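Local coordinates for beta-glucoside kinase (Listeria monocytogenes, PDB 4HTL), which catalyses the ATP-dependent phosphorylation of cellobiose to cellobiose-6'-phosphate and may also regulate transcription of the cellobiose-PTS operon, at the interface of chains A and B. Coordinates in Å, arbitrary orientation; residue numbers count along the deposited sequence, not the author numbering. Chains: chain A/B, Beta-glucoside kinase.

Contact 1: the interface of chains A and B. Residues chain A 227, 230-231, 264; chain B 158, 160, 169, 173.
A:Tyr230 lays its ring against that of B:Phe160 in an offset stack, the planes tilted by 28°. With CG anti to the backbone N (chi1 -173°), the tyrosine points away from helix 212-236 towards chain B. Its CB already touches the phenylalanine, 3.6 Å from B:Phe160 CE2. CG lies over the same carbon, and the next atom out, CD2, comes within 3.3 Å of B:Phe160 CE2. A:Tyr230 CE2, at the ring edge, meets the main-chain oxygen B:Tyr158 O, which lies in the ring plane 3.2 Å away. On the other rim, CE1 packs on B:Pro169 CB. At the tip, the hydroxyl A:Tyr230 OH lies in the plane of the B:Tyr158 ring, at its edge, 3.5 Å from B:Tyr158 CD2.

B:Phe160 is also flanked by the methyl CG2 of A:Thr227, 3.5 Å from its CD2, and by A:Phe264, whose CD1 is 4.0 Å from B:Phe160 CZ. Its backbone N donates in the carbonyl plane to a lone pair of A:Asn231 OD1 (3.0 Å), while water 1 joins A:Asn231 ND2 to B:Phe160 O. The side-chain amide would thereby help to hold the backbone that carries the stacked ring. The site joins the C-terminal half of helix 212-236 to the partner's 3-10 turns 156-158 and 169-172 and the loop between them.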
# COMPACT_ATOMS: atom_id res chain seq x y z
N THR A 227 6.78 6.17 11.18
CA THR A 227 6.96 4.80 10.75
C THR A 227 5.87 4.48 9.70
O THR A 227 6.17 3.95 8.64
CB THR A 227 6.92 3.84 11.94
OG1 THR A 227 7.96 4.23 12.86
CG2 THR A 227 7.07 2.37 11.53
N TYR A 230 6.37 6.60 6.39
CA TYR A 230 7.50 6.07 5.58
C TYR A 230 7.04 4.85 4.82
O TYR A 230 7.19 4.76 3.61
CB TYR A 230 8.63 5.75 6.52
CG TYR A 230 9.96 5.34 5.93
CD1 TYR A 230 10.98 6.27 5.74
CD2 TYR A 230 10.22 4.04 5.57
CE1 TYR A 230 12.22 5.89 5.28
CE2 TYR A 230 11.45 3.67 5.09
CZ TYR A 230 12.46 4.60 4.96
OH TYR A 230 13.68 4.22 4.49
N ASN A 231 6.34 3.94 5.52
CA ASN A 231 5.82 2.78 4.83
C ASN A 231 4.90 3.19 3.66
O ASN A 231 4.97 2.63 2.55
CB ASN A 231 4.98 1.89 5.76
CG ASN A 231 5.81 1.05 6.74
OD1 ASN A 231 7.00 0.84 6.55
ND2 ASN A 231 5.11 0.48 7.75
N PHE A 264 13.77 10.69 8.63
CA PHE A 264 13.16 9.61 7.84
C PHE A 264 13.18 9.90 6.37
O PHE A 264 13.64 9.05 5.56
CB PHE A 264 11.73 9.29 8.35
CG PHE A 264 11.73 8.74 9.74
CD1 PHE A 264 11.83 7.38 9.94
CD2 PHE A 264 11.61 9.57 10.85
CE1 PHE A 264 11.85 6.85 11.22
CE2 PHE A 264 11.63 9.04 12.12
CZ PHE A 264 11.76 7.68 12.31
N TYR B 158 11.25 -1.30 1.55
CA TYR B 158 11.39 -0.17 2.48
C TYR B 158 10.39 -0.22 3.64
O TYR B 158 10.43 0.64 4.52
CB TYR B 158 11.26 1.16 1.73
CG TYR B 158 12.49 1.56 0.96
CD1 TYR B 158 12.83 0.97 -0.25
CD2 TYR B 158 13.36 2.50 1.49
CE1 TYR B 158 13.98 1.35 -0.91
CE2 TYR B 158 14.50 2.89 0.82
CZ TYR B 158 14.80 2.30 -0.37
OH TYR B 158 15.95 2.71 -1.05
N PHE B 160 9.22 -1.00 7.20
CA PHE B 160 9.89 -1.28 8.48
C PHE B 160 9.50 -2.67 8.97
O PHE B 160 8.33 -3.01 9.13
CB PHE B 160 9.55 -0.18 9.50
CG PHE B 160 10.27 1.14 9.27
CD1 PHE B 160 11.62 1.20 9.30
CD2 PHE B 160 9.58 2.29 9.03
CE1 PHE B 160 12.31 2.38 9.06
CE2 PHE B 160 10.22 3.47 8.84
CZ PHE B 160 11.59 3.52 8.83
N PRO B 169 17.42 4.91 8.46
CA PRO B 169 16.19 4.14 8.51
C PRO B 169 16.23 2.84 7.73
O PRO B 169 15.58 1.87 8.15
CB PRO B 169 15.13 5.10 7.95
CG PRO B 169 15.88 6.24 7.40
CD PRO B 169 17.19 6.31 8.08
N THR B 173 14.55 -1.77 7.75
CA THR B 173 13.64 -2.15 6.66
C THR B 173 13.91 -3.55 6.15
O THR B 173 15.02 -4.08 6.30
CB THR B 173 13.65 -1.14 5.50
OG1 THR B 173 14.89 -1.25 4.77
CG2 THR B 173 13.41 0.25 5.98
O HOH W 1 5.86 -1.82 9.37

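Contact 2: the interface of chains A and B. Residues chain A 147-153; chain B 237, 239.
B:Asp237 inserts its carboxylate into a loop of A:Gly149 to A:Arg152; in this ROK-family kinase the contact joins the loop leading to 3-10 helix 156-158 to the segment just after the partner's helix 212-236. CG of the aspartate is anti to the backbone N and beside the carbonyl carbon (chi1 -179°), so that carboxylate and carbonyl O of the same residue both face the chain A loop.

Backbone hydrogen bonds form the first set. A:Gly149 N donates to B:Asp237 O at 2.9 Å. OD2 accepts two amides from opposite faces of the carboxylate: A:Arg150 N reaches B:Asp237 OD2 on the syn side but tilted out of the plane, at 2.7 Å, and A:Arg152 N comes from above the plane at 2.9 Å.

The charged contact is a salt bridge with A:Arg152, whose chain bends at chi3 (-67°) to bring the guanidinium round. A:Arg152 NE meets B:Asp237 OD1 at 2.9 Å from above the carboxylate plane, and NH2 reaches the same oxygen nearly along its C-O axis. OD1 lies in the guanidinium plane, although the two flat groups are turned 62° apart. The many donors and the arginine charge would probably favour the ionised acid.

Water adds further polar links. Water 2 connects A:Arg150 NH1 to B:Asp237 OD1, and water 3 joins the same guanidinium to B:Thr239 O.

In van der Waals contact, A:Arg152 CB lies 3.4 Å from the carboxylate carbon B:Asp237 CG, A:Ala153 CA packs on B:Asp237 CB, and B:Thr239 CG2 approaches A:Gly149 CA.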
# COMPACT_ATOMS: atom_id res chain seq x y z
N ARG A 147 -10.36 0.13 -3.32
CA ARG A 147 -11.22 -0.48 -2.28
C ARG A 147 -10.74 -1.86 -1.86
O ARG A 147 -11.09 -2.32 -0.80
CB ARG A 147 -12.65 -0.58 -2.76
CG ARG A 147 -13.28 0.75 -3.11
CD ARG A 147 -14.72 0.58 -3.51
NE ARG A 147 -15.32 1.78 -4.04
CZ ARG A 147 -15.11 2.22 -5.28
NH1 ARG A 147 -14.31 1.55 -6.11
NH2 ARG A 147 -15.71 3.30 -5.69
N GLY A 148 -9.98 -2.52 -2.75
CA GLY A 148 -9.47 -3.84 -2.58
C GLY A 148 -10.39 -4.95 -3.12
O GLY A 148 -11.53 -4.72 -3.49
N GLY A 149 -9.86 -6.17 -3.17
CA GLY A 149 -10.59 -7.31 -3.71
C GLY A 149 -11.88 -7.69 -2.94
O GLY A 149 -12.81 -8.28 -3.51
N ARG A 150 -11.89 -7.37 -1.65
CA ARG A 150 -13.04 -7.61 -0.80
C ARG A 150 -13.47 -6.34 -0.08
O ARG A 150 -14.17 -6.40 0.94
CB ARG A 150 -12.78 -8.76 0.17
CG ARG A 150 -12.55 -10.13 -0.47
CD ARG A 150 -12.19 -11.14 0.63
NE ARG A 150 -12.20 -12.52 0.18
CZ ARG A 150 -11.20 -13.11 -0.49
NH1 ARG A 150 -10.07 -12.47 -0.79
NH2 ARG A 150 -11.32 -14.36 -0.86
N PHE A 151 -13.12 -5.17 -0.66
CA PHE A 151 -13.59 -3.88 -0.16
C PHE A 151 -13.01 -3.57 1.21
O PHE A 151 -13.62 -2.81 2.00
CB PHE A 151 -15.12 -3.84 -0.15
CG PHE A 151 -15.70 -4.33 -1.43
CD1 PHE A 151 -15.51 -3.60 -2.59
CD2 PHE A 151 -16.34 -5.55 -1.51
CE1 PHE A 151 -16.00 -4.04 -3.79
CE2 PHE A 151 -16.81 -6.01 -2.72
CZ PHE A 151 -16.61 -5.26 -3.86
N ARG A 152 -11.84 -4.12 1.47
CA ARG A 152 -11.17 -3.96 2.75
C ARG A 152 -9.97 -3.01 2.74
O ARG A 152 -9.38 -2.76 3.82
CB ARG A 152 -10.74 -5.32 3.31
CG ARG A 152 -11.86 -6.35 3.38
CD ARG A 152 -11.51 -7.64 4.05
NE ARG A 152 -10.54 -8.37 3.26
CZ ARG A 152 -10.26 -9.66 3.41
NH1 ARG A 152 -10.91 -10.40 4.28
NH2 ARG A 152 -9.34 -10.20 2.64
N ALA A 153 -9.55 -2.57 1.57
CA ALA A 153 -8.27 -1.83 1.45
C ALA A 153 -8.28 -0.55 2.28
O ALA A 153 -9.34 0.01 2.59
CB ALA A 153 -7.97 -1.52 0.00
N ASP B 237 -5.48 -5.10 0.44
CA ASP B 237 -6.55 -6.10 0.35
C ASP B 237 -6.50 -6.81 -1.00
O ASP B 237 -7.50 -6.90 -1.72
CB ASP B 237 -7.92 -5.46 0.64
CG ASP B 237 -9.10 -6.45 0.58
OD1 ASP B 237 -8.93 -7.63 0.98
OD2 ASP B 237 -10.19 -6.06 0.06
N THR B 239 -6.40 -10.16 -3.43
CA THR B 239 -6.85 -11.54 -3.33
C THR B 239 -5.68 -12.53 -3.26
O THR B 239 -5.78 -13.59 -2.61
CB THR B 239 -7.78 -11.88 -4.52
OG1 THR B 239 -7.06 -11.77 -5.76
CG2 THR B 239 -9.03 -10.98 -4.47
O HOH W 2 -9.14 -9.68 -0.83
O HOH W 3 -8.26 -14.42 -1.87

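Contact 3: the interface of chains A and B. Residues chain A 144-146; chain B 142, 144.
B:Asn142 reaches across to the chain A strand 144-145, where its amide bonds to the main chain of A:Leu145 and lies beside the carboxylate of A:Glu144. These residues belong to a tight beta-hairpin of the ROK fold, in which strand 135-141 turns back into strand 144-145; the positive phi of B:Asn142 (50°) suits its place in the turn.

B:Asn142, with the most surface buried here, donates from ND2 to A:Leu145 O at 2.8 Å. The bond is fairly straight at the hydrogen, 157°, but the donor sits above the carbonyl plane. Water 4 bridges the other arm of the amide, lying 2.6 Å from B:Asn142 OD1 and, at a longer 3.3 Å, from A:Leu145 O, so the OD1 arm is linked to the same carbonyl more loosely.

A:Glu144 buries the next largest area. Its chain is extended beyond CG and comes towards the asparagine from the opposite direction, so that A:Glu144 OE1 lies 3.7 Å from B:Asn142 ND2, a van der Waals approach. The carboxylate and amide planes are only 18° apart.

The other oxygen, A:Glu144 OE2, faces its symmetry mate B:Glu144 OE2 at 3.3 Å, the two carboxylates nearly coplanar near the two-fold axis. Such closeness between acids might raise the pKa of one of them. A:Val146 CG2 lies beside the asparagine amide.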
# COMPACT_ATOMS: atom_id res chain seq x y z
N GLU A 144 -8.34 6.75 -9.09
CA GLU A 144 -9.46 5.93 -8.62
C GLU A 144 -9.29 5.53 -7.16
O GLU A 144 -8.17 5.28 -6.75
CB GLU A 144 -9.45 4.60 -9.38
CG GLU A 144 -10.17 4.55 -10.69
CD GLU A 144 -10.25 3.13 -11.15
OE1 GLU A 144 -11.13 2.39 -10.63
OE2 GLU A 144 -9.38 2.75 -11.96
N LEU A 145 -10.39 5.41 -6.41
CA LEU A 145 -10.34 4.83 -5.10
C LEU A 145 -9.89 3.35 -5.20
O LEU A 145 -10.35 2.60 -6.08
CB LEU A 145 -11.75 4.96 -4.50
CG LEU A 145 -12.08 4.58 -3.09
CD1 LEU A 145 -11.32 5.41 -2.06
CD2 LEU A 145 -13.60 4.69 -2.93
N VAL A 146 -9.02 2.96 -4.28
CA VAL A 146 -8.62 1.57 -4.18
C VAL A 146 -9.40 0.98 -3.01
O VAL A 146 -9.13 1.25 -1.87
CB VAL A 146 -7.11 1.40 -3.98
CG1 VAL A 146 -6.78 -0.08 -3.70
CG2 VAL A 146 -6.31 1.99 -5.16
N ASN B 142 -7.43 -2.43 -8.79
CA ASN B 142 -8.47 -2.05 -9.73
C ASN B 142 -8.18 -2.37 -11.18
O ASN B 142 -8.59 -1.62 -12.10
CB ASN B 142 -8.75 -0.58 -9.71
CG ASN B 142 -9.40 -0.13 -8.45
OD1 ASN B 142 -10.30 -0.79 -7.94
ND2 ASN B 142 -8.98 1.03 -7.95
N GLU B 144 -5.34 -2.50 -12.77
CA GLU B 144 -4.28 -1.65 -13.34
C GLU B 144 -3.01 -1.70 -12.50
O GLU B 144 -3.11 -1.77 -11.28
CB GLU B 144 -4.71 -0.19 -13.27
CG GLU B 144 -5.53 0.34 -14.41
CD GLU B 144 -5.65 1.82 -14.27
OE1 GLU B 144 -4.68 2.54 -14.64
OE2 GLU B 144 -6.69 2.26 -13.74
O HOH W 4 -11.88 -0.30 -5.87

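Contacts 2 and 3 are neighbours, their C-alpha centres about 10 Å apart, and one continuous stretch of chain A, residues 144-153, supplies the chain A side of both. Contact 1 lies about 24 Å from each. Within one subunit, helix 212-236 runs from contact 1 to the two-fold twin of contact 2, because Asp237 directly follows its end. The two-fold repeats every contact with the chains exchanged, so each subunit offers both helix and hairpin. Aromatic packing at contact 1 and polar, water-bridged joints at contacts 2 and 3 are consistent with a dimer, although the structure alone does not establish it in solution.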